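Local structure of uncharacterized protein RPA4348 (Rhodopseudomonas palustris, 3DM8) at residues 99-103 / 127-132; 26-30 / 114-118; 64-68 / 91-95; 3-7 / 83-87; 80-84 / 108-112. The protein is of unknown function but has the NTF2-like fold of the SnoaL-like proteins and has been proposed to act as an isomerase. Where two conformers were deposited one is given. Numbering follows the deposited sequence.

Contact 1 of 5, residues 99-103 / 127-132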
# COMPACT_ATOMS: atom_id res chain seq x y z
N ARG A 99 18.24 16.11 -1.91
CA ARG A 99 17.04 16.00 -2.75
C ARG A 99 15.75 15.84 -1.87
O ARG A 99 15.70 14.97 -1.04
CB ARG A 99 17.23 14.78 -3.68
CG ARG A 99 16.09 14.57 -4.66
CD ARG A 99 15.87 15.85 -5.42
NE ARG A 99 14.93 15.67 -6.53
CZ ARG A 99 14.70 16.60 -7.45
NH1 ARG A 99 15.32 17.76 -7.38
NH2 ARG A 99 13.83 16.37 -8.43
N PRO A 100 14.73 16.70 -2.04
CA PRO A 100 13.49 16.39 -1.36
C PRO A 100 12.66 15.34 -2.01
O PRO A 100 12.44 15.32 -3.22
CB PRO A 100 12.69 17.70 -1.40
CG PRO A 100 13.53 18.69 -2.01
CD PRO A 100 14.68 18.02 -2.68
N ILE A 101 12.15 14.47 -1.16
CA ILE A 101 11.40 13.37 -1.66
C ILE A 101 10.20 13.15 -0.75
O ILE A 101 10.33 13.22 0.44
CB ILE A 101 12.26 12.09 -1.73
CG1 ILE A 101 13.43 12.28 -2.71
CG2 ILE A 101 11.35 10.86 -2.07
CD1 ILE A 101 14.44 11.15 -2.65
N SER A 102 9.05 12.95 -1.35
CA SER A 102 7.82 12.56 -0.61
C SER A 102 7.50 11.12 -0.95
O SER A 102 7.54 10.73 -2.12
CB SER A 102 6.69 13.54 -0.97
OG SER A 102 5.41 13.11 -0.53
N VAL A 103 7.21 10.32 0.07
CA VAL A 103 6.96 8.88 -0.08
C VAL A 103 5.63 8.52 0.54
O VAL A 103 5.42 8.80 1.71
CB VAL A 103 8.07 8.07 0.62
CG1 VAL A 103 7.89 6.59 0.36
CG2 VAL A 103 9.45 8.52 0.12
N ASP A 127 6.68 6.80 -8.38
CA ASP A 127 6.76 8.21 -7.98
C ASP A 127 8.06 8.43 -7.23
O ASP A 127 8.78 9.42 -7.45
CB ASP A 127 5.58 8.63 -7.13
CG ASP A 127 5.52 10.10 -6.92
OD1 ASP A 127 5.39 10.51 -5.77
OD2 ASP A 127 5.60 10.84 -7.90
N LEU A 128 8.42 7.44 -6.41
CA LEU A 128 9.67 7.54 -5.60
C LEU A 128 10.87 7.60 -6.54
O LEU A 128 11.75 8.47 -6.41
CB LEU A 128 9.84 6.35 -4.62
CG LEU A 128 11.16 6.13 -3.88
CD1 LEU A 128 11.67 7.35 -3.10
CD2 LEU A 128 11.12 4.86 -2.94
N VAL A 129 10.90 6.70 -7.51
CA VAL A 129 12.07 6.58 -8.42
C VAL A 129 12.16 7.86 -9.24
O VAL A 129 13.24 8.39 -9.46
CB VAL A 129 12.04 5.32 -9.37
CG1 VAL A 129 13.01 5.51 -10.56
CG2 VAL A 129 12.35 4.02 -8.61
N GLU A 130 11.01 8.35 -9.70
CA GLU A 130 11.01 9.57 -10.50
C GLU A 130 11.57 10.75 -9.74
O GLU A 130 12.37 11.57 -10.27
CB GLU A 130 9.62 9.92 -11.01
CG GLU A 130 9.19 9.01 -12.13
CD GLU A 130 8.55 9.74 -13.31
OE1 GLU A 130 7.77 10.70 -13.07
OE2 GLU A 130 8.80 9.32 -14.47
N GLN A 131 11.13 10.86 -8.50
CA GLN A 131 11.59 11.97 -7.65
C GLN A 131 13.07 11.88 -7.36
O GLN A 131 13.79 12.90 -7.36
CB GLN A 131 10.83 12.00 -6.33
CG GLN A 131 9.42 12.47 -6.39
CD GLN A 131 8.82 12.42 -5.00
OE1 GLN A 131 9.07 13.31 -4.17
NE2 GLN A 131 8.04 11.38 -4.73
N ALA A 132 13.54 10.66 -7.15
CA ALA A 132 14.97 10.43 -6.82
C ALA A 132 15.88 10.75 -8.02
O ALA A 132 17.00 11.28 -7.85
CB ALA A 132 15.20 8.99 -6.30
O HOH W 1 9.39 15.80 -4.10

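Contact 2 of 5, residues 26-30 / 114-118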
# COMPACT_ATOMS: atom_id res chain seq x y z
N ALA A 26 15.67 -1.83 18.46
CA ALA A 26 16.18 -3.20 18.63
C ALA A 26 15.35 -3.97 19.65
O ALA A 26 15.18 -5.21 19.52
CB ALA A 26 17.67 -3.18 19.02
N THR A 27 14.81 -3.27 20.64
CA THR A 27 14.00 -3.92 21.67
C THR A 27 12.70 -4.44 21.09
O THR A 27 12.18 -5.50 21.45
CB THR A 27 13.72 -2.96 22.84
OG1 THR A 27 14.98 -2.68 23.45
CG2 THR A 27 12.82 -3.56 23.85
N ILE A 28 12.16 -3.64 20.19
CA ILE A 28 10.81 -3.84 19.66
C ILE A 28 10.74 -4.79 18.50
O ILE A 28 9.72 -5.39 18.29
CB ILE A 28 10.10 -2.51 19.33
CG1 ILE A 28 8.57 -2.69 19.27
CG2 ILE A 28 10.56 -1.92 18.04
CD1 ILE A 28 7.77 -1.32 19.40
N ILE A 29 11.84 -4.95 17.80
CA ILE A 29 11.86 -5.87 16.65
C ILE A 29 12.04 -7.32 17.14
O ILE A 29 12.98 -7.61 17.90
CB ILE A 29 13.00 -5.51 15.68
CG1 ILE A 29 12.76 -4.14 15.02
CG2 ILE A 29 13.11 -6.56 14.55
CD1 ILE A 29 11.40 -3.99 14.45
N ASP A 30 11.13 -8.24 16.78
CA ASP A 30 11.24 -9.65 17.22
C ASP A 30 12.46 -10.28 16.60
O ASP A 30 12.80 -10.00 15.46
CB ASP A 30 10.04 -10.47 16.76
CG ASP A 30 9.99 -11.86 17.39
OD1 ASP A 30 9.54 -11.99 18.56
OD2 ASP A 30 10.31 -12.84 16.68
N GLY A 114 4.37 -7.60 22.30
CA GLY A 114 4.76 -6.19 22.23
C GLY A 114 5.91 -6.00 21.28
O GLY A 114 6.54 -4.93 21.21
N ARG A 115 6.21 -7.05 20.54
CA ARG A 115 7.30 -6.98 19.56
C ARG A 115 6.72 -7.11 18.16
O ARG A 115 5.78 -7.87 17.93
CB ARG A 115 8.32 -8.09 19.80
CG ARG A 115 9.05 -7.97 21.13
CD ARG A 115 10.23 -8.95 21.17
NE ARG A 115 9.67 -10.26 21.42
CZ ARG A 115 9.34 -10.67 22.64
NH1 ARG A 115 9.54 -9.87 23.68
NH2 ARG A 115 8.79 -11.86 22.82
N LEU A 116 7.34 -6.42 17.24
CA LEU A 116 6.99 -6.49 15.79
C LEU A 116 7.48 -7.80 15.21
O LEU A 116 8.67 -8.06 15.16
CB LEU A 116 7.60 -5.32 15.02
CG LEU A 116 7.26 -5.21 13.53
CD1 LEU A 116 5.74 -4.86 13.41
CD2 LEU A 116 8.13 -4.21 12.86
N THR A 117 6.54 -8.61 14.74
CA THR A 117 6.81 -9.96 14.23
C THR A 117 6.63 -10.10 12.73
O THR A 117 7.19 -10.98 12.09
CB THR A 117 5.95 -11.02 14.94
OG1 THR A 117 4.55 -10.71 14.78
CG2 THR A 117 6.36 -11.13 16.41
N ASN A 118 5.87 -9.20 12.17
CA ASN A 118 5.59 -9.20 10.73
C ASN A 118 5.35 -7.76 10.25
O ASN A 118 4.55 -7.00 10.83
CB ASN A 118 4.40 -10.11 10.41
CG ASN A 118 4.32 -10.47 8.92
OD1 ASN A 118 4.08 -9.61 8.07
ND2 ASN A 118 4.60 -11.72 8.61
O HOH W 2 7.39 -11.86 20.03

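Contact 3 of 5, residues 64-68 / 91-95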
# COMPACT_ATOMS: atom_id res chain seq x y z
N ALA A 64 18.54 4.99 7.46
CA ALA A 64 18.93 6.13 8.31
C ALA A 64 20.05 6.93 7.66
O ALA A 64 20.14 8.15 7.77
CB ALA A 64 19.37 5.67 9.69
N ASP A 65 20.97 6.19 7.07
CA ASP A 65 22.13 6.76 6.36
C ASP A 65 21.71 7.58 5.17
O ASP A 65 22.34 8.59 4.85
CB ASP A 65 23.05 5.67 5.82
CG ASP A 65 24.04 5.19 6.82
OD1 ASP A 65 24.10 5.73 7.95
OD2 ASP A 65 24.79 4.27 6.47
N SER A 66 20.62 7.17 4.53
CA SER A 66 20.20 7.67 3.21
C SER A 66 19.26 8.88 3.25
O SER A 66 19.19 9.64 2.27
CB SER A 66 19.48 6.59 2.42
OG SER A 66 20.36 5.52 2.12
N VAL A 67 18.49 8.99 4.32
CA VAL A 67 17.42 9.98 4.42
C VAL A 67 17.32 10.62 5.80
O VAL A 67 17.72 10.06 6.81
CB VAL A 67 16.03 9.40 4.05
CG1 VAL A 67 16.01 8.83 2.62
CG2 VAL A 67 15.60 8.36 5.05
N ARG A 68 16.76 11.81 5.79
CA ARG A 68 16.21 12.44 6.98
C ARG A 68 14.78 12.88 6.72
O ARG A 68 14.49 13.60 5.77
CB ARG A 68 17.07 13.64 7.38
CG ARG A 68 16.45 14.52 8.42
CD ARG A 68 17.48 15.39 9.14
NE ARG A 68 17.05 15.56 10.53
CZ ARG A 68 17.65 15.02 11.59
NH1 ARG A 68 17.16 15.23 12.80
NH2 ARG A 68 18.75 14.30 11.43
N SER A 91 7.79 13.07 4.34
CA SER A 91 8.54 14.08 3.59
C SER A 91 9.96 14.03 4.08
O SER A 91 10.22 14.18 5.26
CB SER A 91 7.99 15.50 3.78
OG SER A 91 6.59 15.52 3.57
N LEU A 92 10.85 13.76 3.16
CA LEU A 92 12.25 13.65 3.51
C LEU A 92 13.20 14.32 2.60
O LEU A 92 12.89 14.75 1.47
CB LEU A 92 12.64 12.20 3.70
CG LEU A 92 12.48 11.39 2.43
CD1 LEU A 92 13.73 11.48 1.51
CD2 LEU A 92 12.01 9.91 2.79
N THR A 93 14.42 14.38 3.11
CA THR A 93 15.49 14.79 2.25
C THR A 93 16.63 13.77 2.28
O THR A 93 17.02 13.20 3.33
CB THR A 93 15.93 16.26 2.45
OG1 THR A 93 17.31 16.36 2.84
CG2 THR A 93 15.01 16.99 3.48
N ALA A 94 17.08 13.54 1.07
CA ALA A 94 18.17 12.62 0.78
C ALA A 94 19.51 13.14 1.24
O ALA A 94 19.89 14.29 0.98
CB ALA A 94 18.18 12.31 -0.68
N ALA A 95 20.24 12.26 1.91
CA ALA A 95 21.60 12.57 2.35
C ALA A 95 22.48 12.99 1.19
O ALA A 95 22.46 12.42 0.11
CB ALA A 95 22.25 11.36 3.09

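Contact 4 of 5, residues 3-7 / 83-87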
# COMPACT_ATOMS: atom_id res chain seq x y z
N GLU A 3 -1.65 1.88 25.08
CA GLU A 3 -0.78 2.45 24.00
C GLU A 3 -0.31 1.42 22.99
O GLU A 3 0.58 0.61 23.25
CB GLU A 3 0.46 3.23 24.44
CG GLU A 3 1.01 4.01 23.19
CD GLU A 3 2.43 4.56 23.29
OE1 GLU A 3 2.79 5.45 22.45
OE2 GLU A 3 3.20 4.10 24.16
N HIS A 4 -0.89 1.53 21.82
CA HIS A 4 -0.70 0.54 20.78
C HIS A 4 0.78 0.43 20.39
O HIS A 4 1.49 1.41 20.27
CB HIS A 4 -1.58 0.87 19.58
CG HIS A 4 -1.83 -0.31 18.69
ND1 HIS A 4 -0.89 -0.76 17.81
CD2 HIS A 4 -2.89 -1.13 18.57
CE1 HIS A 4 -1.36 -1.82 17.17
NE2 HIS A 4 -2.59 -2.06 17.60
N SER A 5 1.19 -0.81 20.17
CA SER A 5 2.55 -1.17 19.74
C SER A 5 2.96 -0.48 18.47
O SER A 5 4.16 -0.27 18.22
CB SER A 5 2.70 -2.69 19.59
OG SER A 5 2.64 -3.32 20.88
N LEU A 6 1.98 -0.11 17.67
CA LEU A 6 2.31 0.58 16.39
C LEU A 6 2.98 1.95 16.69
O LEU A 6 3.97 2.36 16.06
CB LEU A 6 1.05 0.79 15.56
CG LEU A 6 1.25 1.60 14.28
CD1 LEU A 6 2.18 0.84 13.32
CD2 LEU A 6 -0.10 2.05 13.61
N TRP A 7 2.41 2.63 17.67
CA TRP A 7 2.92 3.96 18.08
C TRP A 7 4.33 3.85 18.69
O TRP A 7 5.21 4.71 18.49
CB TRP A 7 1.93 4.70 18.99
CG TRP A 7 0.51 4.70 18.43
CD1 TRP A 7 -0.62 4.32 19.06
CD2 TRP A 7 0.11 5.08 17.11
NE1 TRP A 7 -1.72 4.46 18.23
CE2 TRP A 7 -1.28 4.90 17.01
CE3 TRP A 7 0.81 5.54 15.99
CZ2 TRP A 7 -1.99 5.19 15.85
CZ3 TRP A 7 0.09 5.84 14.84
CH2 TRP A 7 -1.28 5.67 14.78
N SER A 83 -2.21 -6.01 15.88
CA SER A 83 -2.06 -5.77 14.46
C SER A 83 -2.49 -4.37 14.04
O SER A 83 -3.22 -3.69 14.72
CB SER A 83 -2.83 -6.84 13.65
OG SER A 83 -4.22 -6.85 13.89
N ALA A 84 -1.99 -3.93 12.92
CA ALA A 84 -2.41 -2.62 12.43
C ALA A 84 -2.14 -2.51 10.95
O ALA A 84 -1.25 -3.18 10.41
CB ALA A 84 -1.69 -1.50 13.19
N ALA A 85 -2.92 -1.64 10.31
CA ALA A 85 -2.64 -1.21 8.92
C ALA A 85 -2.71 0.29 8.85
O ALA A 85 -3.54 0.94 9.50
CB ALA A 85 -3.64 -1.84 7.93
N SER A 86 -1.79 0.88 8.10
CA SER A 86 -1.89 2.30 7.92
C SER A 86 -1.23 2.83 6.70
O SER A 86 -0.40 2.18 6.08
CB SER A 86 -1.36 3.01 9.14
OG SER A 86 0.03 2.76 9.32
N MET A 87 -1.72 3.98 6.34
CA MET A 87 -1.25 4.73 5.20
C MET A 87 -0.63 6.02 5.68
O MET A 87 -1.30 6.81 6.34
CB MET A 87 -2.39 5.08 4.31
CG MET A 87 -1.83 5.88 3.22
SD MET A 87 -1.87 4.77 1.82
CE MET A 87 -3.36 5.45 1.29

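Contact 5 of 5, residues 80-84 / 108-112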
# COMPACT_ATOMS: atom_id res chain seq x y z
N GLY A 80 -5.90 -2.97 15.29
CA GLY A 80 -6.46 -4.13 15.98
C GLY A 80 -5.63 -4.43 17.24
O GLY A 80 -4.72 -3.68 17.58
N ILE A 81 -5.94 -5.51 17.93
CA ILE A 81 -5.26 -5.80 19.19
C ILE A 81 -3.75 -6.02 18.96
O ILE A 81 -2.90 -5.39 19.64
CB ILE A 81 -5.90 -7.00 19.93
CG1 ILE A 81 -7.31 -6.59 20.34
CG2 ILE A 81 -5.05 -7.36 21.18
CD1 ILE A 81 -8.14 -7.66 21.03
N ASP A 82 -3.41 -6.91 18.06
CA ASP A 82 -1.96 -7.27 17.91
C ASP A 82 -1.57 -7.02 16.46
O ASP A 82 -0.77 -7.73 15.86
CB ASP A 82 -1.74 -8.76 18.28
CG ASP A 82 -1.72 -9.02 19.79
OD1 ASP A 82 -1.06 -8.24 20.53
OD2 ASP A 82 -2.33 -10.05 20.24
N SER A 83 -2.21 -6.01 15.88
CA SER A 83 -2.06 -5.77 14.46
C SER A 83 -2.49 -4.37 14.04
O SER A 83 -3.22 -3.69 14.72
CB SER A 83 -2.83 -6.84 13.65
OG SER A 83 -4.22 -6.85 13.89
N ALA A 84 -1.99 -3.93 12.92
CA ALA A 84 -2.41 -2.62 12.43
C ALA A 84 -2.14 -2.51 10.95
O ALA A 84 -1.25 -3.18 10.41
CB ALA A 84 -1.69 -1.50 13.19
N PHE A 108 1.40 -2.82 6.83
CA PHE A 108 0.69 -3.82 7.60
C PHE A 108 1.60 -4.47 8.57
O PHE A 108 2.66 -4.99 8.18
CB PHE A 108 0.08 -4.89 6.68
CG PHE A 108 -0.94 -4.35 5.69
CD1 PHE A 108 -0.55 -3.58 4.61
CD2 PHE A 108 -2.27 -4.60 5.88
CE1 PHE A 108 -1.50 -3.08 3.73
CE2 PHE A 108 -3.22 -4.08 5.01
CZ PHE A 108 -2.79 -3.33 3.92
N THR A 109 1.22 -4.43 9.86
CA THR A 109 2.07 -4.93 10.92
C THR A 109 1.34 -5.91 11.83
O THR A 109 0.14 -5.83 12.05
CB THR A 109 2.57 -3.76 11.81
OG1 THR A 109 1.48 -2.97 12.19
CG2 THR A 109 3.49 -2.84 11.05
N GLN A 110 2.10 -6.86 12.32
CA GLN A 110 1.65 -7.80 13.31
C GLN A 110 2.62 -7.75 14.50
O GLN A 110 3.83 -7.57 14.32
CB GLN A 110 1.61 -9.24 12.73
CG GLN A 110 0.67 -9.47 11.52
CD GLN A 110 -0.81 -9.55 11.84
OE1 GLN A 110 -1.24 -9.90 12.97
NE2 GLN A 110 -1.63 -9.27 10.82
N PHE A 111 2.07 -7.93 15.69
CA PHE A 111 2.85 -7.91 16.92
C PHE A 111 2.51 -9.09 17.81
O PHE A 111 1.40 -9.64 17.78
CB PHE A 111 2.58 -6.63 17.72
CG PHE A 111 2.82 -5.37 16.97
CD1 PHE A 111 1.82 -4.82 16.17
CD2 PHE A 111 4.03 -4.71 17.10
CE1 PHE A 111 2.04 -3.64 15.47
CE2 PHE A 111 4.26 -3.52 16.37
CZ PHE A 111 3.29 -3.02 15.56
N GLN A 112 3.50 -9.45 18.61
CA GLN A 112 3.32 -10.46 19.62
C GLN A 112 4.18 -10.08 20.80
O GLN A 112 5.37 -9.82 20.67
CB GLN A 112 3.72 -11.82 19.09
CG GLN A 112 2.82 -12.33 18.01

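Contact 1 of 5, residues 99-103 / 127-132
A helix can pack against a strand through one long polar side chain as well as through apolar ones, and in this NTF2-like fold the C-terminal helix does both at the start of a long strand. Strand 100-103 and helix 127-132 run antiparallel (178°), their axes 8.3 Å apart at closest approach, with 332 Å² buried. The main bump on the helix is Gln131, which points at the strand and fills the space beside the backbone of Ile101 and Ser102. Its amide behaves like a strip of neighbouring strand: Gln131 OE1 accepts from Ser102 N (2.8 Å) and Gln131 NE2 donates to Ser102 O (2.7 Å). The opposite edge of the strand is already paired, through Ile101 and Val103, with Leu92 and Tyr90 of strand 83-94. Beside these polar bonds, Leu128 reaches back with CD1 into the hollow between Ile101 CG2 (3.7 Å) and Val103 CG2 (4.1 Å), and Leu123 closes in on the same leucine. Ile101 supplies the reciprocal bump, its CD1 resting on Ala132 CB at 4.3 Å. At the exposed end Arg99 NE donates to Gln131 O at 3.1 Å, and water 1 donates to both Pro100 O (3.2 Å) and Gln131 OE1 (2.5 Å).

Contact 2 of 5, residues 26-30 / 114-118
A chain leaving a helix can join a sheet at once, and Ile29, the first residue past helix 23-28, illustrates this by forming a parallel bridge with Leu116 (CA to CA 5.0 Å). Leu116 N donates to Ile28 O (2.8 Å), and Asp30 N donates to Leu116 O (3.0 Å), so the incoming backbone is held on both sides of Ile29. The rotamers then sort the side chains. Ile29 (m, m) turns its CD1 back onto Leu116 CD2 (3.6 Å), while Leu116 itself is t, p; both lie on the face packed by Phe9 of helix 5-19. Ile28, with both chi angles t, extends so that its CG1 rests 3.6 Å from Gly114 O, in a turn where Gly114 has positive phi. Across the backbone from the apolar pair, Asp30 takes the t rotamer and Arg115 bends round at chi3 (m), bringing Arg115 NE to 3.3 Å from Asp30 OD1 in a salt bridge whose hydrogen bond is weak. Water 2 donates to Asp30 OD1 (2.6 Å), and the other oxygen, OD2, accepts from Asn32 N. Thr117, with chi1 p, sets its CG2 against Asp30 CB (3.8 Å) and its OG1 in a weak bond to Gln110 O. Thr117 and Asn118 together face Gln110, a classic beta bulge in the curved sheet of this NTF2-like fold.

Contact 3 of 5, residues 64-68 / 91-95
Three residues, Arg68, Val67 and Leu92, account for about half of the 289 Å² buried where helix 53-66 turns directly into an edge strand of the sheet. Arg68 contributes most, and its closest contacts are made by backbone atoms: it forms a hydrogen-bonded antiparallel pair with Thr93, Arg68 N donating to Thr93 O and Thr93 N to Arg68 O, each at 2.8 Å. Arg68 O also lies 3.1 Å from Leu92 CB. The side chain leaves the sheet on the same face as Thr93, and its end leads away from strand 91-94 to a weak bond between NH2 and Asn18 O. Val67, the first residue to abandon helical geometry, makes the non-hydrogen-bonded pair with Ala94; its CA approaches Thr93 O at 3.4 Å in a CA-H...O contact. On the face it shares with Ala94, Val67 CG1 meets Leu92 CD1 at 3.7 Å, and Leu92 carries the apolar patch onward to Ile101 and Val103 of the next strand. One more bond, Ala95 N to Ser66 O (2.8 Å), reaches the last turn of the helix and extends the ladder past the strand's beginning. The arrangement is the open end of a long beta hairpin, strands 67-79 and 83-94, entered without a linker from a helix of the NTF2-like fold.

Contact 4 of 5, residues 3-7 / 83-87
Capping and packing can be served by one residue, as His4 demonstrates. In polar terms it works at the N-cap of helix 5-19: its ND1 accepts from Leu6 N (2.9 Å), satisfying an amide that the first turn leaves without a backbone partner. The other ring nitrogen, His4 NE2, is hydrogen-bonded to Gly80 O in the turn ahead of strand 83-94 and lies 3.4 Å from Ser83 O, which sits at the ring edge. The helix start is thereby tied to the hairpin turn. In the NTF2-like fold the first helix lies across the concave face of a strongly curved sheet, and the apolar contacts here are a small example of that packing. Leu6 points at the strand, its CD2 3.9 Å from Ala84 CB and 4.4 Å from Ser86 OG, with Leu79 and Thr109 also bordering the leucine. Ala84, which offers only a methyl, lets the helix come close: the CA atoms of Leu6 and Ala84 are 6.9 Å apart, and His4 CE1 lies 4.0 Å from Ala84 CB.

Contact 5 of 5, residues 80-84 / 108-112
Three backbone hydrogen bonds form the ladder. Ala84 and Thr109 make the hydrogen-bonded antiparallel pair, Thr109 N donating to Ala84 O at 2.8 Å and Ala84 N to Thr109 O at 3.0 Å; two residues along, Phe111 N donates to Asp82 O at 2.9 Å. The pairing therefore begins before strand 83-94 proper, at the end of a tight turn that Gly80 N closes by donating to Ser83 O (2.8 Å). Between these bonds lies the non-hydrogen-bonded pair of Ser83 and Gln110, whose CA atoms are 4.4 Å apart. Weaker CA-H...O contacts fill such gaps, as Ser83 CA to Thr109 O (3.3 Å) and Gln110 CA to Asp82 O (3.5 Å) show. Side chains then divide between the two faces. Ala84 CB meets Thr109 OG1 at 3.6 Å on one; on the other, Gln110 curls back so that its OE1 lies 3.5 Å from Ser83 CB. Phe111 presents its ring edge to the turn, its CD1 being 4.2 Å from Ser83 N. Farther out, Leu6 of helix 5-19 rests on Ala84 and Thr109, and Ser5 on Phe111. Gln110 and Phe108 instead pack against Met78 and Ser86 of the second subunit, while strand 115-123 continues the sheet beyond strand 108-112, where Leu116 touches Thr109 and Phe111.

The five contacts cluster at two ends of one curved sheet. Contacts 4 and 5 share Ser83 and Ala84, with centres 6 Å apart, and contact 2 touches both, its centre 12 and 11 Å from theirs. Contacts 1 and 3 touch each other at the other end (centres 11 Å apart), bridged by pairing of strands 83-94 and 100-112; centres of contacts 1 and 5 lie 29 Å apart although both use strand 100-112. Along the chain contact 4 opens first, then 2, and contact 1 closes last. Several contacts cross in sequence, so N-terminal helices, central hairpins and C-terminal helix are interlocked around one sheet. Contacts 1, 4 and 5 also reach the second subunit, relating this framework to the dimer.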